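Local coordinates for mbSHANK1 protein (PDB 6X23), which binds a peptide from the potassium channel GIRK3 through its PDZ domain and is probably a SHANK-type scaffold, perhaps an adaptor for receptors, at residues A[10-24]-A[85-99]. Sequence-based numbering, arbitrary orientation.
Sequences EGKMDLIIMRGDKGF and IKRSGDVVAFRIARR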
loop_
_atom_site.group_PDB
_atom_site.type_symbol
_atom_site.label_atom_id
_atom_site.label_comp_id
_atom_site.label_asym_id
_atom_site.label_seq_id
_atom_site.Cartn_x
_atom_site.Cartn_y
_atom_site.Cartn_z
ATOM N N GLU A 10 2.433 7.421 14.892
ATOM C CA GLU A 10 2.709 7.272 13.476
ATOM C C GLU A 10 2.665 8.618 12.785
ATOM O O GLU A 10 2.051 9.571 13.257
ATOM C CB GLU A 10 1.749 6.298 12.784
ATOM C CG GLU A 10 0.265 6.545 13.003
ATOM C CD GLU A 10 -0.557 5.268 12.790
ATOM O OE1 GLU A 10 -0.014 4.159 12.981
ATOM O OE2 GLU A 10 -1.752 5.378 12.442
ATOM N N GLY A 11 3.353 8.687 11.661
ATOM C CA GLY A 11 3.305 9.846 10.802
ATOM C C GLY A 11 2.765 9.439 9.453
ATOM O O GLY A 11 2.930 8.301 9.017
ATOM N N LYS A 12 2.113 10.376 8.794
ATOM C CA LYS A 12 1.601 10.151 7.457
ATOM C C LYS A 12 2.595 10.643 6.410
ATOM O O LYS A 12 3.349 11.590 6.634
ATOM C CB LYS A 12 0.255 10.854 7.291
ATOM C CG LYS A 12 -0.779 10.441 8.342
ATOM C CD LYS A 12 -2.139 10.959 7.966
ATOM C CE LYS A 12 -2.942 11.348 9.181
ATOM N NZ LYS A 12 -3.999 12.363 8.815
ATOM N N MET A 13 2.606 9.979 5.259
ATOM C CA MET A 13 3.468 10.426 4.176
ATOM C C MET A 13 2.759 10.125 2.871
ATOM O O MET A 13 1.985 9.165 2.798
ATOM C CB MET A 13 4.848 9.736 4.222
ATOM C CG MET A 13 5.810 10.254 5.285
ATOM S SD MET A 13 6.203 11.992 5.021
ATOM C CE MET A 13 7.753 11.967 4.092
ATOM N N ASP A 14 3.008 10.950 1.844
ATOM C CA ASP A 14 2.465 10.711 0.509
ATOM C C ASP A 14 3.534 10.024 -0.324
ATOM O O ASP A 14 4.705 10.296 -0.162
ATOM C CB ASP A 14 2.053 12.012 -0.149
ATOM C CG ASP A 14 0.957 12.721 0.623
ATOM O OD1 ASP A 14 -0.210 12.370 0.407
ATOM O OD2 ASP A 14 1.245 13.612 1.458
ATOM N N LEU A 15 3.136 9.102 -1.191
ATOM C CA LEU A 15 4.071 8.369 -2.034
ATOM C C LEU A 15 3.487 8.273 -3.435
ATOM O O LEU A 15 2.266 8.168 -3.587
ATOM C CB LEU A 15 4.304 6.950 -1.511
ATOM C CG LEU A 15 5.268 6.562 -0.418
ATOM C CD1 LEU A 15 4.890 7.250 0.830
ATOM C CD2 LEU A 15 5.134 5.055 -0.245
ATOM N N ILE A 16 4.359 8.289 -4.451
ATOM C CA ILE A 16 3.998 8.077 -5.846
ATOM C C ILE A 16 4.907 7.003 -6.403
ATOM O O ILE A 16 6.132 7.071 -6.242
ATOM C CB ILE A 16 4.098 9.356 -6.698
ATOM C CG1 ILE A 16 3.185 10.445 -6.128
ATOM C CG2 ILE A 16 3.615 9.077 -8.103
ATOM C CD1 ILE A 16 3.244 11.756 -6.868
ATOM N N ILE A 17 4.308 5.997 -7.031
ATOM C CA ILE A 17 4.995 4.786 -7.460
ATOM C C ILE A 17 4.633 4.512 -8.910
ATOM O O ILE A 17 3.441 4.435 -9.252
ATOM C CB ILE A 17 4.628 3.577 -6.580
ATOM C CG1 ILE A 17 4.501 3.990 -5.113
ATOM C CG2 ILE A 17 5.677 2.509 -6.704
ATOM C CD1 ILE A 17 4.191 2.826 -4.173
ATOM N N MET A 18 5.646 4.380 -9.766
ATOM C CA MET A 18 5.493 3.985 -11.160
ATOM C C MET A 18 5.375 2.467 -11.195
ATOM O O MET A 18 6.060 1.775 -10.435
ATOM C CB MET A 18 6.703 4.419 -11.989
ATOM C CG MET A 18 7.070 5.912 -11.942
ATOM S SD MET A 18 5.907 7.053 -12.703
ATOM C CE MET A 18 6.606 8.667 -12.321
ATOM N N ARG A 19 4.526 1.940 -12.070
ATOM C CA ARG A 19 4.384 0.491 -12.152
ATOM C C ARG A 19 5.602 -0.104 -12.837
ATOM O O ARG A 19 6.077 0.429 -13.839
ATOM C CB ARG A 19 3.111 0.095 -12.913
ATOM C CG ARG A 19 2.870 -1.413 -12.898
ATOM C CD ARG A 19 1.575 -1.804 -13.576
ATOM N NE ARG A 19 0.461 -1.034 -13.057
ATOM C CZ ARG A 19 -0.482 -1.525 -12.256
ATOM N NH1 ARG A 19 -0.437 -2.804 -11.892
ATOM N NH2 ARG A 19 -1.478 -0.739 -11.830
ATOM N N GLY A 20 6.117 -1.201 -12.291
ATOM C CA GLY A 20 7.183 -1.947 -12.927
ATOM C C GLY A 20 6.621 -2.943 -13.919
ATOM O O GLY A 20 5.466 -2.860 -14.337
ATOM N N ASP A 21 7.447 -3.906 -14.303
ATOM C CA ASP A 21 6.960 -4.901 -15.249
ATOM C C ASP A 21 6.375 -6.119 -14.564
ATOM O O ASP A 21 5.711 -6.933 -15.218
ATOM C CB ASP A 21 8.078 -5.319 -16.196
ATOM C CG ASP A 21 8.785 -4.133 -16.801
ATOM O OD1 ASP A 21 8.116 -3.094 -16.994
ATOM O OD2 ASP A 21 10.004 -4.229 -17.060
ATOM N N LYS A 22 6.608 -6.265 -13.269
ATOM C CA LYS A 22 5.887 -7.232 -12.460
ATOM C C LYS A 22 4.943 -6.540 -11.484
ATOM O O LYS A 22 4.420 -7.188 -10.571
ATOM C CB LYS A 22 6.871 -8.131 -11.707
ATOM C CG LYS A 22 7.968 -8.745 -12.581
ATOM C CD LYS A 22 7.615 -10.161 -13.014
ATOM C CE LYS A 22 8.761 -10.831 -13.773
ATOM N NZ LYS A 22 8.940 -12.260 -13.414
ATOM N N GLY A 23 4.728 -5.234 -11.640
ATOM C CA GLY A 23 3.833 -4.526 -10.752
ATOM C C GLY A 23 4.505 -3.430 -9.954
ATOM O O GLY A 23 5.534 -2.886 -10.376
ATOM N N PHE A 24 3.916 -3.106 -8.792
ATOM C CA PHE A 24 4.471 -2.100 -7.896
ATOM C C PHE A 24 5.546 -2.693 -6.999
ATOM O O PHE A 24 6.490 -1.987 -6.626
ATOM C CB PHE A 24 3.344 -1.448 -7.081
ATOM C CG PHE A 24 2.382 -0.658 -7.940
ATOM C CD1 PHE A 24 2.830 0.430 -8.677
ATOM C CD2 PHE A 24 1.067 -1.035 -8.063
ATOM C CE1 PHE A 24 1.988 1.129 -9.482
ATOM C CE2 PHE A 24 0.214 -0.334 -8.882
ATOM C CZ PHE A 24 0.682 0.743 -9.595
ATOM N N ILE A 85 -5.845 -0.765 -6.998
ATOM C CA ILE A 85 -4.409 -0.642 -7.193
ATOM C C ILE A 85 -4.015 -1.178 -8.569
ATOM O O ILE A 85 -3.279 -0.526 -9.318
ATOM C CB ILE A 85 -3.660 -1.335 -6.045
ATOM C CG1 ILE A 85 -3.778 -0.448 -4.793
ATOM C CG2 ILE A 85 -2.219 -1.600 -6.462
ATOM C CD1 ILE A 85 -3.177 -1.013 -3.533
ATOM N N LYS A 86 -4.553 -2.335 -8.954
ATOM C CA LYS A 86 -4.209 -2.886 -10.263
ATOM C C LYS A 86 -4.778 -2.060 -11.409
ATOM O O LYS A 86 -4.206 -2.082 -12.514
ATOM C CB LYS A 86 -4.690 -4.334 -10.377
ATOM C CG LYS A 86 -4.029 -5.254 -9.361
ATOM C CD LYS A 86 -4.816 -6.529 -9.159
ATOM C CE LYS A 86 -3.861 -7.694 -8.990
ATOM N NZ LYS A 86 -4.427 -8.808 -8.173
ATOM N N ARG A 87 -5.879 -1.326 -11.162
ATOM C CA ARG A 87 -6.579 -0.561 -12.181
ATOM C C ARG A 87 -6.081 0.872 -12.281
ATOM O O ARG A 87 -6.589 1.651 -13.118
ATOM C CB ARG A 87 -8.071 -0.591 -11.901
ATOM C CG ARG A 87 -8.662 -1.927 -12.243
ATOM C CD ARG A 87 -10.146 -2.000 -11.899
ATOM N NE ARG A 87 -10.920 -1.063 -12.699
ATOM C CZ ARG A 87 -11.297 -1.306 -13.942
ATOM N NH1 ARG A 87 -10.957 -2.465 -14.488
ATOM N NH2 ARG A 87 -12.010 -0.404 -14.627
ATOM N N SER A 88 -5.095 1.227 -11.447
ATOM C CA SER A 88 -4.601 2.595 -11.376
ATOM C C SER A 88 -3.776 2.960 -12.591
ATOM O O SER A 88 -3.516 4.148 -12.809
ATOM C CB SER A 88 -3.773 2.795 -10.115
ATOM O OG SER A 88 -3.441 4.152 -9.945
ATOM N N GLY A 89 -3.372 1.974 -13.388
ATOM C CA GLY A 89 -2.583 2.252 -14.565
ATOM C C GLY A 89 -1.100 2.239 -14.279
ATOM O O GLY A 89 -0.597 1.458 -13.466
ATOM N N ASP A 90 -0.379 3.121 -14.939
ATOM C CA ASP A 90 1.062 3.046 -14.826
ATOM C C ASP A 90 1.577 3.695 -13.556
ATOM O O ASP A 90 2.667 3.343 -13.095
ATOM C CB ASP A 90 1.698 3.673 -16.063
ATOM C CG ASP A 90 1.638 2.743 -17.246
ATOM O OD1 ASP A 90 1.505 1.512 -16.999
ATOM O OD2 ASP A 90 1.725 3.229 -18.396
ATOM N N VAL A 91 0.812 4.602 -12.976
ATOM C CA VAL A 91 1.191 5.320 -11.778
ATOM C C VAL A 91 0.118 5.125 -10.720
ATOM O O VAL A 91 -1.071 5.039 -11.030
ATOM C CB VAL A 91 1.378 6.811 -12.089
ATOM C CG1 VAL A 91 2.049 7.492 -10.930
ATOM C CG2 VAL A 91 2.183 6.968 -13.356
ATOM N N VAL A 92 0.540 5.100 -9.461
ATOM C CA VAL A 92 -0.366 5.037 -8.322
ATOM C C VAL A 92 0.153 6.026 -7.300
ATOM O O VAL A 92 1.352 6.302 -7.242
ATOM C CB VAL A 92 -0.450 3.611 -7.708
ATOM C CG1 VAL A 92 0.792 3.296 -6.906
ATOM C CG2 VAL A 92 -1.656 3.441 -6.847
ATOM N N ALA A 93 -0.749 6.561 -6.493
ATOM C CA ALA A 93 -0.382 7.393 -5.359
ATOM C C ALA A 93 -1.027 6.833 -4.103
ATOM O O ALA A 93 -2.206 6.452 -4.104
ATOM C CB ALA A 93 -0.807 8.845 -5.551
ATOM N N PHE A 94 -0.224 6.775 -3.043
ATOM C CA PHE A 94 -0.611 6.292 -1.728
ATOM C C PHE A 94 -0.367 7.403 -0.727
ATOM O O PHE A 94 0.633 8.126 -0.824
ATOM C CB PHE A 94 0.211 5.060 -1.305
ATOM C CG PHE A 94 -0.060 3.826 -2.127
ATOM C CD1 PHE A 94 -1.349 3.482 -2.483
ATOM C CD2 PHE A 94 0.982 3.023 -2.564
ATOM C CE1 PHE A 94 -1.601 2.346 -3.238
ATOM C CE2 PHE A 94 0.733 1.897 -3.342
ATOM C CZ PHE A 94 -0.565 1.567 -3.675
ATOM N N ARG A 95 -1.280 7.540 0.226
ATOM C CA ARG A 95 -0.980 8.140 1.516
ATOM C C ARG A 95 -1.022 7.033 2.559
ATOM O O ARG A 95 -1.969 6.247 2.588
ATOM C CB ARG A 95 -1.981 9.238 1.858
ATOM C CG ARG A 95 -1.708 9.960 3.163
ATOM C CD ARG A 95 -2.688 11.070 3.329
ATOM N NE ARG A 95 -2.271 11.960 4.401
ATOM C CZ ARG A 95 -2.970 13.032 4.764
ATOM N NH1 ARG A 95 -4.109 13.311 4.138
ATOM N NH2 ARG A 95 -2.541 13.814 5.754
ATOM N N ILE A 96 -0.004 6.961 3.404
ATOM C CA ILE A 96 0.141 5.864 4.351
ATOM C C ILE A 96 0.481 6.399 5.733
ATOM O O ILE A 96 0.915 7.537 5.897
ATOM C CB ILE A 96 1.218 4.863 3.912
ATOM C CG1 ILE A 96 2.558 5.594 3.691
ATOM C CG2 ILE A 96 0.715 4.077 2.710
ATOM C CD1 ILE A 96 3.549 5.482 4.874
ATOM N N ALA A 97 0.323 5.519 6.721
ATOM C CA ALA A 97 0.675 5.792 8.110
ATOM C C ALA A 97 1.809 4.863 8.521
ATOM O O ALA A 97 1.756 3.662 8.256
ATOM C CB ALA A 97 -0.539 5.619 9.030
ATOM N N ARG A 98 2.827 5.423 9.167
ATOM C CA ARG A 98 4.085 4.743 9.420
ATOM C C ARG A 98 4.467 4.906 10.878
ATOM O O ARG A 98 4.446 6.015 11.414
ATOM C CB ARG A 98 5.191 5.307 8.510
ATOM C CG ARG A 98 6.589 5.012 8.909
ATOM C CD ARG A 98 7.521 5.457 7.816
ATOM N NE ARG A 98 7.217 4.823 6.528
ATOM C CZ ARG A 98 7.657 5.265 5.344
ATOM N NH1 ARG A 98 8.411 6.355 5.264
ATOM N NH2 ARG A 98 7.349 4.620 4.224
ATOM N N ARG A 99 4.811 3.793 11.507
ATOM C CA ARG A 99 5.254 3.807 12.888
ATOM C C ARG A 99 6.426 4.756 13.043
ATOM O O ARG A 99 7.331 4.753 12.219
ATOM C CB ARG A 99 5.676 2.401 13.297
ATOM C CG ARG A 99 7.099 1.944 12.820
ATOM C CD ARG A 99 7.522 2.062 11.299
ATOM N NE ARG A 99 8.991 2.207 11.209
ATOM C CZ ARG A 99 9.645 3.386 11.185
ATOM N NH1 ARG A 99 8.973 4.528 11.148
ATOM N NH2 ARG A 99 10.989 3.453 11.158
HETATM O O HOH W 1 -3.930 15.191 8.198
HETATM O O HOH W 2 0.368 12.590 4.093
#
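Gly89 O accepts two hydrogen bonds from one side chain: Arg19 comes at it side-on, with NE at 2.7 Å and NH2 at 2.9 Å, and the oxygen lies in the guanidinium plane. Here strand 10-18, the first of the PDZ fold, ends beside the start of its last strand, 91-99, and Arg19 reaches across to the last turn of helix 78-87. Arg19 holds CG opposite its backbone N (chi1 -175°) and then bends at chi3 (-51°), which turns the guanidinium toward the backbone carbonyls of Ile85 and Gly89; NH2 meets Ile85 O at 3.1 Å on a lone pair. Phe24 CE2 lies over one face of that guanidinium, toward its rim, while Val92 CG1 makes a CH-pi contact with the face of the Phe24 ring, 3.8 Å from its centroid. With a leucine in place of Arg19, both carbonyls lose these donors, and the turn at Gly89 would probably be held less firmly against strand 10-18. Phe24 also makes backbone hydrogen bonds with the bound peptide, so this end of the contact borders the binding groove.

Along the strands, paired backbone bonds run from Gly11–Arg98 to Ile17–Val92. On the face carrying Leu15, Ile17, Phe94 and Ile96, Ile17 CD1 meets Phe94 CD2 at 3.6 Å, the two side chains crossing at about a right angle. On the face carrying Lys12 and Arg95, Lys12 NZ sits over the Arg95 guanidinium, like charges 3.7 Å apart at NH2, which the Arg95–Glu67 salt bridge probably eases; one water accepts from Lys12 NZ at 2.9 Å and, weakly, from Arg95 NH2.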